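Long-range contact in methyl-coenzyme M reductase gamma subunit (Methermicoccus shengliensis DSM 18856, PDB 7NKG), which forms, with its partner subunits, an enzyme that binds factor 430 and coenzyme M and probably catalyses the methane-forming step of methanogenesis: residues His43-His54 against Ala78-Val86. Residues are numbered along the deposited sequence; the frame is centred on the assembly and turned at random.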
loop_
_atom_site.group_PDB
_atom_site.type_symbol
_atom_site.label_atom_id
_atom_site.label_comp_id
_atom_site.label_asym_id
_atom_site.label_seq_id
_atom_site.Cartn_x
_atom_site.Cartn_y
_atom_site.Cartn_z
ATOM N N HIS C 43 14.495 -26.657 32.411
ATOM C CA HIS C 43 15.283 -26.628 31.169
ATOM C C HIS C 43 15.976 -27.954 30.876
ATOM O O HIS C 43 16.244 -28.259 29.709
ATOM C CB HIS C 43 16.333 -25.521 31.245
ATOM C CG HIS C 43 15.740 -24.174 31.519
ATOM N ND1 HIS C 43 14.617 -23.736 30.839
ATOM C CD2 HIS C 43 16.134 -23.209 32.381
ATOM C CE1 HIS C 43 14.349 -22.535 31.324
ATOM N NE2 HIS C 43 15.249 -22.162 32.228
ATOM N N ARG C 44 16.332 -28.701 31.921
ATOM C CA ARG C 44 17.011 -29.993 31.765
ATOM C C ARG C 44 16.798 -30.844 33.025
ATOM O O ARG C 44 16.366 -30.317 34.062
ATOM C CB ARG C 44 18.527 -29.803 31.481
ATOM C CG ARG C 44 19.309 -29.324 32.691
ATOM C CD ARG C 44 20.778 -29.077 32.408
ATOM N NE ARG C 44 21.563 -29.120 33.639
ATOM C CZ ARG C 44 21.585 -28.168 34.568
ATOM N NH1 ARG C 44 20.877 -27.056 34.405
ATOM N NH2 ARG C 44 22.319 -28.321 35.666
ATOM N N ALA C 45 17.127 -32.149 32.954
ATOM C CA ALA C 45 16.951 -33.027 34.102
ATOM C C ALA C 45 17.865 -32.600 35.262
ATOM O O ALA C 45 19.043 -32.341 35.013
ATOM C CB ALA C 45 17.272 -34.457 33.707
ATOM N N PRO C 46 17.384 -32.523 36.526
ATOM C CA PRO C 46 18.297 -32.169 37.633
ATOM C C PRO C 46 19.499 -33.111 37.724
ATOM O O PRO C 46 19.348 -34.319 37.530
ATOM C CB PRO C 46 17.413 -32.281 38.881
ATOM C CG PRO C 46 16.036 -32.140 38.372
ATOM C CD PRO C 46 16.019 -32.772 37.025
ATOM N N GLY C 47 20.675 -32.544 37.956
ATOM C CA GLY C 47 21.908 -33.310 38.044
ATOM C C GLY C 47 22.599 -33.521 36.711
ATOM O O GLY C 47 23.784 -33.855 36.700
ATOM N N SER C 48 21.890 -33.337 35.575
ATOM C CA SER C 48 22.484 -33.542 34.253
ATOM C C SER C 48 23.408 -32.398 33.860
ATOM O O SER C 48 23.295 -31.294 34.395
ATOM C CB SER C 48 21.395 -33.704 33.199
ATOM O OG SER C 48 20.754 -32.478 32.884
ATOM N N ASP C 49 24.311 -32.647 32.905
ATOM C CA ASP C 49 25.209 -31.603 32.421
ATOM C C ASP C 49 24.420 -30.612 31.543
ATOM O O ASP C 49 23.355 -30.943 30.993
ATOM C CB ASP C 49 26.426 -32.163 31.659
ATOM C CG ASP C 49 27.651 -31.242 31.667
ATOM O OD1 ASP C 49 27.590 -30.159 32.309
ATOM O OD2 ASP C 49 28.656 -31.587 31.003
ATOM N N TYR C 50 24.922 -29.372 31.473
ATOM C CA TYR C 50 24.305 -28.319 30.674
ATOM C C TYR C 50 24.479 -28.644 29.180
ATOM O O TYR C 50 25.625 -28.728 28.733
ATOM C CB TYR C 50 24.982 -26.958 30.938
ATOM C CG TYR C 50 24.862 -26.455 32.358
ATOM C CD1 TYR C 50 23.725 -25.792 32.788
ATOM C CD2 TYR C 50 25.888 -26.645 33.274
ATOM C CE1 TYR C 50 23.594 -25.359 34.099
ATOM C CE2 TYR C 50 25.781 -26.189 34.581
ATOM C CZ TYR C 50 24.630 -25.545 34.991
ATOM O OH TYR C 50 24.522 -25.053 36.273
ATOM N N PRO C 51 23.400 -28.811 28.383
ATOM C CA PRO C 51 23.596 -29.037 26.941
ATOM C C PRO C 51 24.217 -27.826 26.252
ATOM O O PRO C 51 24.176 -26.714 26.772
ATOM C CB PRO C 51 22.190 -29.314 26.401
ATOM C CG PRO C 51 21.273 -29.270 27.549
ATOM C CD PRO C 51 21.973 -28.734 28.738
ATOM N N SER C 52 24.802 -28.056 25.077
ATOM C CA SER C 52 25.447 -27.018 24.279
ATOM C C SER C 52 24.592 -26.675 23.072
ATOM O O SER C 52 23.694 -27.430 22.683
ATOM C CB SER C 52 26.808 -27.508 23.782
ATOM O OG SER C 52 27.755 -27.678 24.824
ATOM N N THR C 53 24.890 -25.529 22.459
ATOM C CA THR C 53 24.290 -25.151 21.191
ATOM C C THR C 53 24.950 -26.064 20.110
ATOM O O THR C 53 26.033 -26.625 20.337
ATOM C CB THR C 53 24.618 -23.676 20.886
ATOM O OG1 THR C 53 26.051 -23.546 20.825
ATOM C CG2 THR C 53 24.008 -22.711 21.916
ATOM N N HIS C 54 24.323 -26.178 18.938
ATOM C CA HIS C 54 24.862 -26.949 17.811
ATOM C C HIS C 54 24.646 -26.118 16.549
ATOM O O HIS C 54 23.720 -26.364 15.779
ATOM C CB HIS C 54 24.212 -28.337 17.729
ATOM C CG HIS C 54 24.482 -29.143 18.961
ATOM N ND1 HIS C 54 25.743 -29.656 19.219
ATOM C CD2 HIS C 54 23.688 -29.376 20.031
ATOM C CE1 HIS C 54 25.661 -30.241 20.404
ATOM N NE2 HIS C 54 24.441 -30.091 20.935
ATOM N N ALA C 78 31.613 -19.476 27.532
ATOM C CA ALA C 78 32.803 -20.264 27.234
ATOM C C ALA C 78 32.448 -21.733 26.940
ATOM O O ALA C 78 33.048 -22.332 26.054
ATOM C CB ALA C 78 33.773 -20.184 28.400
ATOM N N ALA C 79 31.450 -22.295 27.648
ATOM C CA ALA C 79 31.017 -23.683 27.451
ATOM C C ALA C 79 30.022 -23.873 26.291
ATOM O O ALA C 79 29.727 -25.016 25.936
ATOM C CB ALA C 79 30.403 -24.208 28.731
ATOM N N GLY C 80 29.480 -22.789 25.747
ATOM C CA GLY C 80 28.522 -22.871 24.656
ATOM C C GLY C 80 27.143 -23.298 25.111
ATOM O O GLY C 80 26.388 -23.858 24.317
ATOM N N ASP C 81 26.744 -22.956 26.363
ATOM C CA ASP C 81 25.418 -23.348 26.861
ATOM C C ASP C 81 24.314 -22.766 26.024
ATOM O O ASP C 81 24.491 -21.710 25.410
ATOM C CB ASP C 81 25.188 -22.857 28.296
ATOM C CG ASP C 81 26.055 -23.459 29.377
ATOM O OD1 ASP C 81 26.787 -24.421 29.083
ATOM O OD2 ASP C 81 25.979 -22.981 30.522
ATOM N N ARG C 82 23.142 -23.403 26.056
ATOM C CA ARG C 82 21.970 -22.851 25.397
ATOM C C ARG C 82 21.490 -21.623 26.199
ATOM O O ARG C 82 21.758 -21.521 27.403
ATOM C CB ARG C 82 20.855 -23.891 25.333
ATOM C CG ARG C 82 21.258 -25.124 24.519
ATOM C CD ARG C 82 20.090 -26.018 24.143
ATOM N NE ARG C 82 20.063 -26.323 22.700
ATOM C CZ ARG C 82 20.347 -27.490 22.111
ATOM N NH1 ARG C 82 20.274 -27.610 20.790
ATOM N NH2 ARG C 82 20.708 -28.546 22.836
ATOM N N ILE C 83 20.792 -20.706 25.535
ATOM C CA ILE C 83 20.219 -19.555 26.227
ATOM C C ILE C 83 18.935 -20.053 26.896
ATOM O O ILE C 83 18.015 -20.499 26.201
ATOM C CB ILE C 83 19.917 -18.372 25.260
ATOM C CG1 ILE C 83 21.208 -17.863 24.553
ATOM C CG2 ILE C 83 19.182 -17.219 26.000
ATOM C CD1 ILE C 83 22.304 -17.248 25.478
ATOM N N ARG C 84 18.848 -19.905 28.220
ATOM C CA ARG C 84 17.666 -20.275 29.007
ATOM C C ARG C 84 17.185 -19.092 29.849
ATOM O O ARG C 84 17.847 -18.064 29.879
ATOM C CB ARG C 84 17.977 -21.500 29.889
ATOM C CG ARG C 84 18.351 -22.741 29.107
ATOM C CD ARG C 84 17.301 -23.194 28.114
ATOM N NE ARG C 84 17.606 -24.550 27.669
ATOM C CZ ARG C 84 17.078 -25.145 26.607
ATOM N NH1 ARG C 84 17.416 -26.395 26.304
ATOM N NH2 ARG C 84 16.181 -24.513 25.858
ATOM N N TYR C 85 16.063 -19.251 30.569
ATOM C CA TYR C 85 15.473 -18.128 31.277
ATOM C C TYR C 85 14.994 -18.423 32.701
ATOM O O TYR C 85 14.760 -19.578 33.070
ATOM C CB TYR C 85 14.317 -17.614 30.423
ATOM C CG TYR C 85 13.129 -18.533 30.481
ATOM C CD1 TYR C 85 13.036 -19.632 29.644
ATOM C CD2 TYR C 85 12.141 -18.355 31.432
ATOM C CE1 TYR C 85 12.031 -20.572 29.807
ATOM C CE2 TYR C 85 11.112 -19.257 31.569
ATOM C CZ TYR C 85 11.108 -20.413 30.824
ATOM O OH TYR C 85 10.020 -21.231 30.945
ATOM N N VAL C 86 14.815 -17.335 33.472
ATOM C CA VAL C 86 14.252 -17.333 34.821
ATOM C C VAL C 86 13.213 -16.210 34.775
ATOM O O VAL C 86 13.593 -15.067 34.511
ATOM C CB VAL C 86 15.328 -17.055 35.899
ATOM C CG1 VAL C 86 14.687 -16.850 37.272
ATOM C CG2 VAL C 86 16.349 -18.191 35.948
HETATM O O HOH W 1 18.921 -26.828 28.797
HETATM O O HOH W 2 22.649 -25.291 28.184
HETATM O O HOH W 3 27.360 -26.378 27.332
#
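At the start of strand 83-90, an inner strand of a four-stranded antiparallel sheet, H43 from the loop after helix 34-41 meets R84 and Y85. Its NE2 donates to Y85 O, 2.8 Å away, in the ring plane and on a carbonyl lone pair; Q189 uses the same oxygen. A chi1 of -56° swings the imidazole over R84 CB, a CH-pi contact with R84 CB 3.7 Å from the H43 ring centroid. The NE2-CE1 edge of H43 is turned toward the face of Y85, an offset edge-to-face pair with planes at 70°. Replacing H43 by an alanine is likely to leave Y85 O with one donor fewer and open a gap between R84 and the tyrosine ring. Water 1 links H43 O to R84 NE, while R84 NH2 bonds the backbone of the chain of another protein. Before the strand, G80, at positive phi in a Schellman motif after helix 75-79, offers its O to T53 N at 2.9 Å, in a single beta bridge pairing S52 with D81. The bent R82 chain brings one guanidinium face over S52 O, 3.2 Å from R82 NH2 but not aligned for a hydrogen bond; R82 NH1 bonds the backbone of the chain of another protein. Y50 CB rests 3.6 Å from D81 OD1, while D81 OD2 forms a salt bridge with R129 of helix 128-140.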